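Local coordinates for diguanylate cyclase TpbB (Pseudomonas aeruginosa, PDB 4IOB), which catalyses the condensation of two GTP molecules into the second messenger cyclic di-GMP through this cytoplasmic GGDEF domain, at residues Ser15-Asp20 with Glu26-Leu31; Gly50-Val55 with Arg108-Ser113. All coordinates share one frame; numbering follows the deposited sequence.

Contact 1: residues Ser15-Asp20 with Glu26-Leu31; sequences SRALRD and EQLAVL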
# COMPACT_ATOMS: atom_id res chain seq x y z
N SER A 15 8.82 -13.55 1.59
CA SER A 15 9.14 -14.97 1.57
C SER A 15 9.26 -15.53 2.98
O SER A 15 8.64 -16.53 3.32
CB SER A 15 10.44 -15.22 0.80
OG SER A 15 10.35 -14.72 -0.53
N ARG A 16 10.07 -14.87 3.80
CA ARG A 16 10.31 -15.30 5.17
C ARG A 16 9.08 -15.15 6.06
O ARG A 16 8.80 -16.00 6.90
CB ARG A 16 11.50 -14.54 5.76
CG ARG A 16 12.84 -15.22 5.51
CD ARG A 16 13.81 -14.29 4.80
NE ARG A 16 13.72 -12.92 5.27
CZ ARG A 16 14.32 -11.89 4.68
NH1 ARG A 16 15.06 -12.08 3.60
NH2 ARG A 16 14.18 -10.66 5.18
N ALA A 17 8.34 -14.06 5.86
CA ALA A 17 7.11 -13.83 6.60
C ALA A 17 6.09 -14.91 6.25
O ALA A 17 5.31 -15.35 7.09
CB ALA A 17 6.55 -12.45 6.31
N LEU A 18 6.10 -15.33 4.98
CA LEU A 18 5.18 -16.35 4.51
C LEU A 18 5.49 -17.69 5.18
O LEU A 18 4.59 -18.41 5.60
CB LEU A 18 5.27 -16.48 2.98
CG LEU A 18 4.03 -17.00 2.26
CD1 LEU A 18 2.82 -16.13 2.58
CD2 LEU A 18 4.26 -17.06 0.76
N ARG A 19 6.78 -18.01 5.27
CA ARG A 19 7.22 -19.20 5.98
C ARG A 19 6.76 -19.16 7.43
O ARG A 19 6.00 -20.02 7.87
CB ARG A 19 8.75 -19.32 5.92
CG ARG A 19 9.28 -20.01 4.68
CD ARG A 19 10.74 -19.68 4.45
NE ARG A 19 11.43 -20.74 3.72
CZ ARG A 19 12.53 -20.56 3.00
NH1 ARG A 19 13.06 -19.35 2.89
NH2 ARG A 19 13.09 -21.58 2.38
N ASP A 20 7.23 -18.16 8.16
CA ASP A 20 6.83 -17.98 9.55
C ASP A 20 5.34 -18.23 9.72
O ASP A 20 4.92 -18.94 10.63
CB ASP A 20 7.19 -16.56 10.02
CG ASP A 20 6.84 -16.33 11.48
OD1 ASP A 20 6.37 -17.28 12.14
OD2 ASP A 20 7.05 -15.20 11.97
N GLU A 26 -0.62 -18.86 11.36
CA GLU A 26 -0.80 -17.41 11.38
C GLU A 26 -1.27 -16.93 10.01
O GLU A 26 -1.27 -17.69 9.04
CB GLU A 26 0.51 -16.72 11.74
N GLN A 27 -1.65 -15.66 9.93
CA GLN A 27 -2.05 -15.06 8.66
C GLN A 27 -1.24 -13.81 8.36
O GLN A 27 -0.83 -13.09 9.27
CB GLN A 27 -3.54 -14.73 8.66
CG GLN A 27 -4.45 -15.95 8.78
CD GLN A 27 -5.86 -15.67 8.32
OE1 GLN A 27 -6.29 -14.52 8.25
NE2 GLN A 27 -6.60 -16.73 7.99
N LEU A 28 -1.00 -13.56 7.08
CA LEU A 28 -0.31 -12.35 6.66
C LEU A 28 -1.01 -11.74 5.45
O LEU A 28 -1.68 -12.44 4.69
CB LEU A 28 1.16 -12.65 6.32
CG LEU A 28 1.45 -13.36 5.00
CD1 LEU A 28 1.10 -12.46 3.82
CD2 LEU A 28 2.91 -13.78 4.94
N ALA A 29 -0.87 -10.43 5.29
CA ALA A 29 -1.53 -9.73 4.20
C ALA A 29 -0.56 -8.84 3.43
O ALA A 29 0.40 -8.31 4.00
CB ALA A 29 -2.70 -8.92 4.72
N VAL A 30 -0.82 -8.68 2.14
CA VAL A 30 -0.07 -7.75 1.31
C VAL A 30 -1.01 -6.69 0.78
O VAL A 30 -1.99 -7.00 0.10
CB VAL A 30 0.61 -8.47 0.13
CG1 VAL A 30 1.17 -7.45 -0.86
CG2 VAL A 30 1.71 -9.40 0.63
N LEU A 31 -0.72 -5.44 1.10
CA LEU A 31 -1.53 -4.32 0.63
C LEU A 31 -0.77 -3.53 -0.43
O LEU A 31 0.41 -3.24 -0.28
CB LEU A 31 -1.88 -3.38 1.79
CG LEU A 31 -3.03 -3.76 2.72
CD1 LEU A 31 -2.84 -5.15 3.30
CD2 LEU A 31 -3.16 -2.71 3.81
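Leu18 holds CG anti to its backbone N (chi1 -154°), and this carries its CD1 off the helix toward the strand. Leu28 places CG between its own backbone N and carbonyl carbon (chi1 75°), which sends CD2 out to meet it. The two leucines cross at about a right angle. Leu18 CD1 approaches Leu28 CD2 to 3.3 Å.

Leu28 CD2 also reaches past the leucine branch to the helix backbone. It lies 3.5 Å from Leu18 CA and 3.6 Å from Ala17 O. Ala17 adds its CB at the side, 4.1 Å from Leu28 CD2. A single methyl of the strand therefore rests against two successive residues of the helix. The side-chain contact is apolar, with both leucines buried.

Other parts of the domain close around it. Leu18 and Leu28 both touch Tyr126 of strand 119-126. Pro133 lies against Leu18, while Leu136 of helix 133-150 lies against Leu28. The next strand residue, Ala29, packs instead on Ala92 of helix 89-102.

Helix 7-23 thus runs through a short connection into strand 27-35, the middle strand of the five-stranded mixed sheet, and folds back onto it. This is helix-on-sheet packing of the alpha/beta GGDEF fold, away from the annotated metal site.

Contact 2: residues Gly50-Val55 with Arg108-Ser113; sequences GDTVLV and RLSDGS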
# COMPACT_ATOMS: atom_id res chain seq x y z
N GLY A 50 5.19 16.29 -7.20
CA GLY A 50 4.84 14.88 -7.10
C GLY A 50 5.66 14.18 -6.03
O GLY A 50 5.13 13.40 -5.24
N ASP A 51 6.96 14.46 -6.01
CA ASP A 51 7.85 13.89 -5.01
C ASP A 51 7.40 14.29 -3.60
O ASP A 51 7.17 13.43 -2.75
CB ASP A 51 9.29 14.35 -5.25
CG ASP A 51 9.82 13.89 -6.59
OD1 ASP A 51 9.20 12.99 -7.21
OD2 ASP A 51 10.85 14.43 -7.04
N THR A 52 7.28 15.59 -3.37
CA THR A 52 6.84 16.09 -2.07
C THR A 52 5.60 15.34 -1.60
O THR A 52 5.43 15.09 -0.41
CB THR A 52 6.55 17.60 -2.12
OG1 THR A 52 7.71 18.30 -2.56
CG2 THR A 52 6.15 18.10 -0.74
N VAL A 53 4.74 14.98 -2.55
CA VAL A 53 3.52 14.24 -2.23
C VAL A 53 3.84 12.80 -1.85
O VAL A 53 3.31 12.28 -0.86
CB VAL A 53 2.52 14.26 -3.40
CG1 VAL A 53 1.33 13.36 -3.09
CG2 VAL A 53 2.07 15.68 -3.69
N LEU A 54 4.70 12.16 -2.63
CA LEU A 54 5.12 10.79 -2.33
C LEU A 54 5.74 10.71 -0.94
O LEU A 54 5.36 9.86 -0.14
CB LEU A 54 6.12 10.30 -3.38
CG LEU A 54 5.57 10.03 -4.78
CD1 LEU A 54 6.66 9.47 -5.69
CD2 LEU A 54 4.39 9.08 -4.72
N VAL A 55 6.68 11.60 -0.66
CA VAL A 55 7.32 11.65 0.65
C VAL A 55 6.27 11.73 1.75
O VAL A 55 6.27 10.92 2.68
CB VAL A 55 8.27 12.85 0.76
CG1 VAL A 55 8.88 12.91 2.16
CG2 VAL A 55 9.36 12.78 -0.30
N ARG A 108 0.25 19.90 2.45
CA ARG A 108 0.83 21.23 2.28
C ARG A 108 2.13 21.15 1.50
O ARG A 108 3.09 20.50 1.92
CB ARG A 108 1.09 21.86 3.65
CG ARG A 108 -0.07 21.72 4.63
N LEU A 109 2.17 21.81 0.34
CA LEU A 109 3.37 21.82 -0.48
C LEU A 109 4.41 22.79 0.07
O LEU A 109 4.19 23.44 1.09
CB LEU A 109 3.04 22.17 -1.94
CG LEU A 109 2.28 21.09 -2.72
CD1 LEU A 109 1.96 21.57 -4.12
CD2 LEU A 109 3.08 19.80 -2.75
N SER A 110 5.56 22.88 -0.60
CA SER A 110 6.67 23.69 -0.12
C SER A 110 6.41 25.19 -0.26
O SER A 110 7.07 26.00 0.39
CB SER A 110 7.96 23.32 -0.86
OG SER A 110 8.31 21.97 -0.62
N ASP A 111 5.45 25.56 -1.11
CA ASP A 111 5.17 26.97 -1.36
C ASP A 111 3.81 27.40 -0.83
O ASP A 111 3.26 28.42 -1.25
CB ASP A 111 5.27 27.27 -2.86
CG ASP A 111 4.26 26.50 -3.68
OD1 ASP A 111 3.34 25.91 -3.09
OD2 ASP A 111 4.38 26.49 -4.93
N GLY A 112 3.26 26.63 0.11
CA GLY A 112 1.99 26.97 0.73
C GLY A 112 0.79 26.36 0.05
O GLY A 112 -0.29 26.28 0.63
N SER A 113 0.97 25.93 -1.20
CA SER A 113 -0.12 25.32 -1.95
C SER A 113 -0.52 23.98 -1.34
O SER A 113 0.32 23.23 -0.84
CB SER A 113 0.29 25.12 -3.42
OG SER A 113 1.45 24.33 -3.53
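Thr52 and Leu109 meet through branched aliphatic groups, so no flat group is stacked between helix and loop. The carboxylate of Asp111, a flat group in the loop, turns back into that loop. Its OD1 accepts the backbone N-H of Ser113 nearly along the C-O axis, with Ser113 N 3.0 Å from Asp111 OD1 and an N-H...O angle of 158°. This is an Asx turn.

Across the contact, Leu109 CD2 does most of the touching. It lies 4.0 Å from Thr52 CG2 and 4.3 Å from Val53 CG2. With chi1 at -57°, Thr52 puts CG2 against Leu109 CD2 and keeps OG1 beside its own backbone N. OG1 makes a weak hydrogen bond to Ala48 O, one turn back in the helix. Ser110 stands at the more open side, where its OG is 4.2 Å from Thr52 OG1, too far for a bond. Leu109 also touches Leu45 of helix 38-45, so it sits against two helices.

The loop has its own backbone frame. Leu109 to Gly112 form a type I turn, closed by a weak bond from Gly112 N to Leu109 O. Leu109 N bonds to Ser113 O at 2.6 Å. Gly112 has a positive phi of 92°, a backbone conformation that glycine adopts readily. These features fit a type I turn with a G1 bulge, at the end of the small beta hairpin of strands 107-108 and 114-115. The hairpin tip packs on helix 47-62, whose Val53 borders the magnesium site of the GGDEF domain.

Contacts 1 and 2 lie on opposite sides of the chain's centre. Their own centres are 33 Å apart and their nearest atoms about 14 Å apart, so they do not touch. Strand 27-35 relates them: its early part packs in contact 1, and its far end carries Ser35, a magnesium-binding residue. The side chain of Val53 in contact 2 comes within about 5 Å of that of Ser35. It is about 7 Å from that of Asp77, which also binds magnesium and is the predicted proton acceptor. Contact 2 therefore borders the catalytic end, whereas contact 1 lies at the opposite end of the domain. A bound tertiary-butyl alcohol lies about 11 Å from the Thr52 side chain.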